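Local coordinates for protein dihydropyrimidinase (Brevibacillus agri, PDB 3SFW) that probably hydrolyses the ring amide bond of dihydropyrimidines at a zinc site of the amidohydrolase type, at residues G8-A13 against A19-D24; E41-T46 against V437-Q442. All coordinates share one frame; numbering follows the deposited sequence.

How the contacts relate
The centres of both contacts lie about 25 Å from the centre of the chain, on the same side of it, and 13 Å apart. They draw on the same two sheets: strands 20-24 and 41-44 belong to one small mixed sheet, while strands 9-11 and 435-439 belong to the larger, branched one, so each contact joins the two sheets. Contact 1 is buried and held by valine methyls and a bridging water. Contact 2, only partly buried, rests on one salt bridge between residues almost 400 positions apart, with a single isoleucine methyl beside it. The two meet directly where Gly8 CA packs on Ala45 CB at 3.8 Å.

Contact 1 of 2, residues G8-A13 against A19-D24; sequences GTVVTA and ADVLID
Val10 and Val21 form a buried apolar contact between two beta sheets, in the beta-rich part that probably corresponds to the small beta domain of dihydropyrimidinases and hydantoinases, beside the TIM barrel. Val10 stands on strand 9-11 of the large mixed sheet, Val21 on strand 20-24 of the small four-stranded one, and five residues, three of them in strand 16-18, carry the chain from one segment to the other. No direct hydrogen bond joins the segments, whose strands belong to different sheets. The meeting is made by one branch of each valine: Val10 CG2 lies 4.0 Å from Val21 CG2, and the two side chains cross at about a right angle. In both, CG1 is anti to the backbone N (chi1 179° in Val10, 175° in Val21), which places CG2 beside that nitrogen and turns it to the partner. Compact branched residues suit this place, and Leu50 of strand 49-59 touches both of them.

Beyond the valines the contact turns polar. The carbonyl oxygens Gly8 O and Ala19 O come within 3.5 Å, and Ala19 also packs on Val387 of the second subunit. Asp20 is tied back to Arg6 by a salt bridge. A water joins the two backbones, accepting from Gly8 N at 2.9 Å and donating to Ala19 O at 2.8 Å.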
loop_
_atom_site.group_PDB
_atom_site.type_symbol
_atom_site.label_atom_id
_atom_site.label_comp_id
_atom_site.label_asym_id
_atom_site.label_seq_id
_atom_site.Cartn_x
_atom_site.Cartn_y
_atom_site.Cartn_z
ATOM N N GLY A 8 -7.808 37.935 -27.282
ATOM C CA GLY A 8 -6.987 36.950 -26.567
ATOM C C GLY A 8 -7.762 35.652 -26.315
ATOM O O GLY A 8 -8.964 35.563 -26.648
ATOM N N THR A 9 -7.053 34.649 -25.800
ATOM C CA THR A 9 -7.652 33.352 -25.389
ATOM C C THR A 9 -7.602 33.226 -23.868
ATOM O O THR A 9 -6.523 33.234 -23.276
ATOM C CB THR A 9 -6.902 32.224 -26.019
ATOM O OG1 THR A 9 -6.902 32.416 -27.435
ATOM C CG2 THR A 9 -7.556 30.842 -25.692
ATOM N N VAL A 10 -8.781 33.258 -23.246
ATOM C CA VAL A 10 -8.912 33.088 -21.780
ATOM C C VAL A 10 -8.736 31.609 -21.413
ATOM O O VAL A 10 -9.357 30.749 -22.009
ATOM C CB VAL A 10 -10.310 33.562 -21.310
ATOM C CG1 VAL A 10 -10.499 33.377 -19.726
ATOM C CG2 VAL A 10 -10.499 35.044 -21.730
ATOM N N VAL A 11 -7.875 31.330 -20.434
ATOM C CA VAL A 11 -7.711 29.962 -19.941
ATOM C C VAL A 11 -7.827 30.064 -18.453
ATOM O O VAL A 11 -7.143 30.880 -17.823
ATOM C CB VAL A 11 -6.294 29.401 -20.234
ATOM C CG1 VAL A 11 -6.179 27.951 -19.671
ATOM C CG2 VAL A 11 -6.004 29.445 -21.717
ATOM N N THR A 12 -8.742 29.301 -17.872
ATOM C CA THR A 12 -8.850 29.272 -16.415
ATOM C C THR A 12 -8.708 27.810 -15.983
ATOM O O THR A 12 -8.233 26.966 -16.762
ATOM C CB THR A 12 -10.190 29.813 -15.924
ATOM O OG1 THR A 12 -11.229 28.921 -16.351
ATOM C CG2 THR A 12 -10.479 31.275 -16.457
ATOM N N ALA A 13 -9.050 27.511 -14.733
ATOM C CA ALA A 13 -8.857 26.136 -14.267
ATOM C C ALA A 13 -9.824 25.191 -14.949
ATOM O O ALA A 13 -9.578 23.977 -14.959
ATOM C CB ALA A 13 -8.963 26.032 -12.741
ATOM N N ALA A 19 -12.497 35.198 -26.170
ATOM C CA ALA A 19 -13.465 36.252 -25.959
ATOM C C ALA A 19 -12.725 37.461 -25.465
ATOM O O ALA A 19 -11.540 37.356 -25.098
ATOM C CB ALA A 19 -14.509 35.832 -24.901
ATOM N N ASP A 20 -13.424 38.590 -25.433
ATOM C CA ASP A 20 -12.875 39.806 -24.842
ATOM C C ASP A 20 -13.271 39.947 -23.378
ATOM O O ASP A 20 -14.342 39.489 -22.942
ATOM C CB ASP A 20 -13.346 41.019 -25.615
ATOM C CG ASP A 20 -12.943 40.975 -27.091
ATOM O OD1 ASP A 20 -12.070 40.172 -27.494
ATOM O OD2 ASP A 20 -13.570 41.729 -27.845
ATOM N N VAL A 21 -12.450 40.649 -22.623
ATOM C CA VAL A 21 -12.730 40.862 -21.195
ATOM C C VAL A 21 -12.809 42.346 -20.931
ATOM O O VAL A 21 -11.905 43.090 -21.308
ATOM C CB VAL A 21 -11.603 40.230 -20.333
ATOM C CG1 VAL A 21 -11.797 40.528 -18.835
ATOM C CG2 VAL A 21 -11.563 38.710 -20.570
ATOM N N LEU A 22 -13.894 42.764 -20.279
ATOM C CA LEU A 22 -14.092 44.160 -19.907
ATOM C C LEU A 22 -13.891 44.376 -18.420
ATOM O O LEU A 22 -14.529 43.704 -17.577
ATOM C CB LEU A 22 -15.513 44.616 -20.307
ATOM C CG LEU A 22 -15.849 46.079 -19.950
ATOM C CD1 LEU A 22 -14.864 46.969 -20.743
ATOM C CD2 LEU A 22 -17.312 46.340 -20.417
ATOM N N ILE A 23 -12.949 45.268 -18.095
ATOM C CA ILE A 23 -12.659 45.633 -16.718
ATOM C C ILE A 23 -13.221 47.021 -16.454
ATOM O O ILE A 23 -13.155 47.877 -17.324
ATOM C CB ILE A 23 -11.116 45.704 -16.531
ATOM C CG1 ILE A 23 -10.491 44.305 -16.719
ATOM C CG2 ILE A 23 -10.754 46.210 -15.107
ATOM C CD1 ILE A 23 -8.959 44.341 -16.925
ATOM N N ASP A 24 -13.837 47.222 -15.293
ATOM C CA ASP A 24 -14.301 48.574 -14.900
ATOM C C ASP A 24 -13.802 48.802 -13.492
ATOM O O ASP A 24 -14.133 48.055 -12.582
ATOM C CB ASP A 24 -15.837 48.664 -14.948
ATOM C CG ASP A 24 -16.364 50.110 -14.749
ATOM O OD1 ASP A 24 -15.569 51.036 -14.546
ATOM O OD2 ASP A 24 -17.580 50.314 -14.858
HETATM O O HOH W 1 -9.286 39.015 -25.034
#

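Contact 2 of 2, residues E41-T46 against V437-Q442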
loop_
_atom_site.group_PDB
_atom_site.type_symbol
_atom_site.label_atom_id
_atom_site.label_comp_id
_atom_site.label_asym_id
_atom_site.label_seq_id
_atom_site.Cartn_x
_atom_site.Cartn_y
_atom_site.Cartn_z
ATOM N N GLU A 41 -10.251 51.760 -22.621
ATOM C CA GLU A 41 -8.922 51.606 -23.241
ATOM C C GLU A 41 -8.804 50.209 -23.871
ATOM O O GLU A 41 -8.973 49.201 -23.166
ATOM C CB GLU A 41 -7.817 51.783 -22.206
ATOM C CG GLU A 41 -6.394 51.618 -22.823
ATOM C CD GLU A 41 -5.257 51.669 -21.809
ATOM O OE1 GLU A 41 -5.493 51.561 -20.575
ATOM O OE2 GLU A 41 -4.101 51.737 -22.266
ATOM N N VAL A 42 -8.533 50.147 -25.177
ATOM C CA VAL A 42 -8.409 48.853 -25.857
ATOM C C VAL A 42 -7.005 48.287 -25.643
ATOM O O VAL A 42 -6.010 48.959 -25.906
ATOM C CB VAL A 42 -8.771 48.920 -27.377
ATOM C CG1 VAL A 42 -8.408 47.625 -28.089
ATOM C CG2 VAL A 42 -10.269 49.215 -27.574
ATOM N N ILE A 43 -6.935 47.070 -25.095
ATOM C CA ILE A 43 -5.670 46.352 -24.928
ATOM C C ILE A 43 -5.684 45.181 -25.900
ATOM O O ILE A 43 -6.568 44.293 -25.832
ATOM C CB ILE A 43 -5.540 45.757 -23.479
ATOM C CG1 ILE A 43 -5.825 46.801 -22.385
ATOM C CG2 ILE A 43 -4.182 45.099 -23.264
ATOM C CD1 ILE A 43 -5.148 48.096 -22.570
ATOM N N ASP A 44 -4.724 45.168 -26.803
ATOM C CA ASP A 44 -4.657 44.124 -27.818
ATOM C C ASP A 44 -3.939 42.851 -27.309
ATOM O O ASP A 44 -2.732 42.867 -27.059
ATOM C CB ASP A 44 -3.954 44.699 -29.059
ATOM C CG ASP A 44 -3.883 43.719 -30.208
ATOM O OD1 ASP A 44 -4.389 42.591 -30.090
ATOM O OD2 ASP A 44 -3.310 44.079 -31.254
ATOM N N ALA A 45 -4.698 41.757 -27.136
ATOM C CA ALA A 45 -4.134 40.490 -26.634
ATOM C C ALA A 45 -4.028 39.415 -27.713
ATOM O O ALA A 45 -3.901 38.234 -27.409
ATOM C CB ALA A 45 -4.956 39.968 -25.427
ATOM N N THR A 46 -3.946 39.839 -28.985
ATOM C CA THR A 46 -3.712 38.905 -30.080
ATOM C C THR A 46 -2.488 38.048 -29.825
ATOM O O THR A 46 -1.395 38.569 -29.514
ATOM C CB THR A 46 -3.526 39.674 -31.466
ATOM O OG1 THR A 46 -4.654 40.510 -31.705
ATOM C CG2 THR A 46 -3.411 38.689 -32.624
ATOM N N VAL A 437 0.677 46.585 -13.675
ATOM C CA VAL A 437 1.893 46.539 -12.817
ATOM C C VAL A 437 3.101 46.392 -13.748
ATOM O O VAL A 437 4.152 47.057 -13.587
ATOM C CB VAL A 437 1.845 45.303 -11.838
ATOM C CG1 VAL A 437 3.138 45.267 -10.917
ATOM C CG2 VAL A 437 0.545 45.416 -10.954
ATOM N N VAL A 438 2.970 45.470 -14.702
ATOM C CA VAL A 438 3.928 45.325 -15.790
ATOM C C VAL A 438 3.157 45.519 -17.105
ATOM O O VAL A 438 2.037 45.013 -17.277
ATOM C CB VAL A 438 4.551 43.881 -15.743
ATOM C CG1 VAL A 438 5.457 43.629 -16.970
ATOM C CG2 VAL A 438 5.323 43.675 -14.434
ATOM N N ARG A 439 3.713 46.294 -18.022
ATOM C CA ARG A 439 3.098 46.424 -19.330
ATOM C C ARG A 439 4.185 46.342 -20.369
ATOM O O ARG A 439 5.187 47.076 -20.271
ATOM C CB ARG A 439 2.371 47.747 -19.437
ATOM C CG ARG A 439 1.499 47.829 -20.717
ATOM C CD ARG A 439 0.630 49.047 -20.681
ATOM N NE ARG A 439 -0.344 49.055 -21.770
ATOM C CZ ARG A 439 -1.347 49.920 -21.827
ATOM N NH1 ARG A 439 -1.491 50.815 -20.864
ATOM N NH2 ARG A 439 -2.183 49.903 -22.834
ATOM N N ASN A 440 4.047 45.391 -21.296
ATOM C CA ASN A 440 5.109 45.121 -22.275
ATOM C C ASN A 440 6.483 45.011 -21.634
ATOM O O ASN A 440 7.483 45.578 -22.128
ATOM C CB ASN A 440 5.061 46.195 -23.383
ATOM C CG ASN A 440 3.781 46.124 -24.153
ATOM O OD1 ASN A 440 3.411 45.052 -24.600
ATOM N ND2 ASN A 440 3.047 47.234 -24.246
ATOM N N LYS A 441 6.544 44.214 -20.578
ATOM C CA LYS A 441 7.792 43.871 -19.905
ATOM C C LYS A 441 8.502 45.085 -19.260
ATOM O O LYS A 441 9.673 44.995 -18.932
ATOM C CB LYS A 441 8.745 43.052 -20.820
ATOM C CG LYS A 441 8.139 41.673 -21.224
ATOM C CD LYS A 441 8.902 41.039 -22.366
ATOM C CE LYS A 441 10.099 40.328 -21.836
ATOM N NZ LYS A 441 10.757 39.677 -23.012
ATOM N N GLN A 442 7.747 46.138 -18.969
ATOM C CA GLN A 442 8.289 47.298 -18.236
ATOM C C GLN A 442 7.462 47.516 -16.976
ATOM O O GLN A 442 6.246 47.258 -16.961
ATOM C CB GLN A 442 8.215 48.530 -19.145
ATOM C CG GLN A 442 9.167 48.382 -20.365
ATOM C CD GLN A 442 8.869 49.385 -21.458
ATOM O OE1 GLN A 442 7.716 49.523 -21.879
ATOM N NE2 GLN A 442 9.910 50.066 -21.959
#
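Glu41 and Arg439 meet in a salt bridge between strand 41-44, an outermost strand of the small sheet within this chain, and a beta hairpin near the C-terminal end. Arg439 opens the type I' turn that runs to Gln442, a tight reversal closed by backbone bonds in both directions between these two residues. From there its side chain stretches across to the other sheet: CG is anti to the backbone N (chi1 -170°) and the chain stays extended to NE, so the guanidinium reaches Glu41 although the nearest CA atoms of the segments, those of Ile43 and Arg439, are 10.4 Å apart.

The close part is small. Glu41, also extended, comes from the opposite direction and offers OE2 to the guanidinium edge. Arg439 NH2 gives the stronger bond, 2.7 Å to Glu41 OE2 and 157° at the hydrogen; Arg439 NH1 adds a weak one to that same oxygen at 3.1 Å. OE2 lies almost in the guanidinium plane, whereas NH2 lies well out of the carboxylate plane, and the two planes are 55° apart. Beside the pair, Ile43 CD1, the end methyl of a buried isoleucine, approaches Arg439 NH2 obliquely at 3.5 Å.

The loose side is the turn itself, where Asn440 and Lys441 are exposed. Asn440 suits the positive phi of a type I' turn, and the exposed Lys441 can reach Asp426, with which it forms its own salt bridge. An alanine in place of Glu41 would probably leave the Arg439 charge without this mate and its long chain freer to swing.

With both bonds falling on OE2 of a carboxylate inclined to the guanidinium, the pairing is not the two-oxygen bidentate kind: one short, fairly straight bond carries it with a weak second, and the opposite charges probably strengthen both.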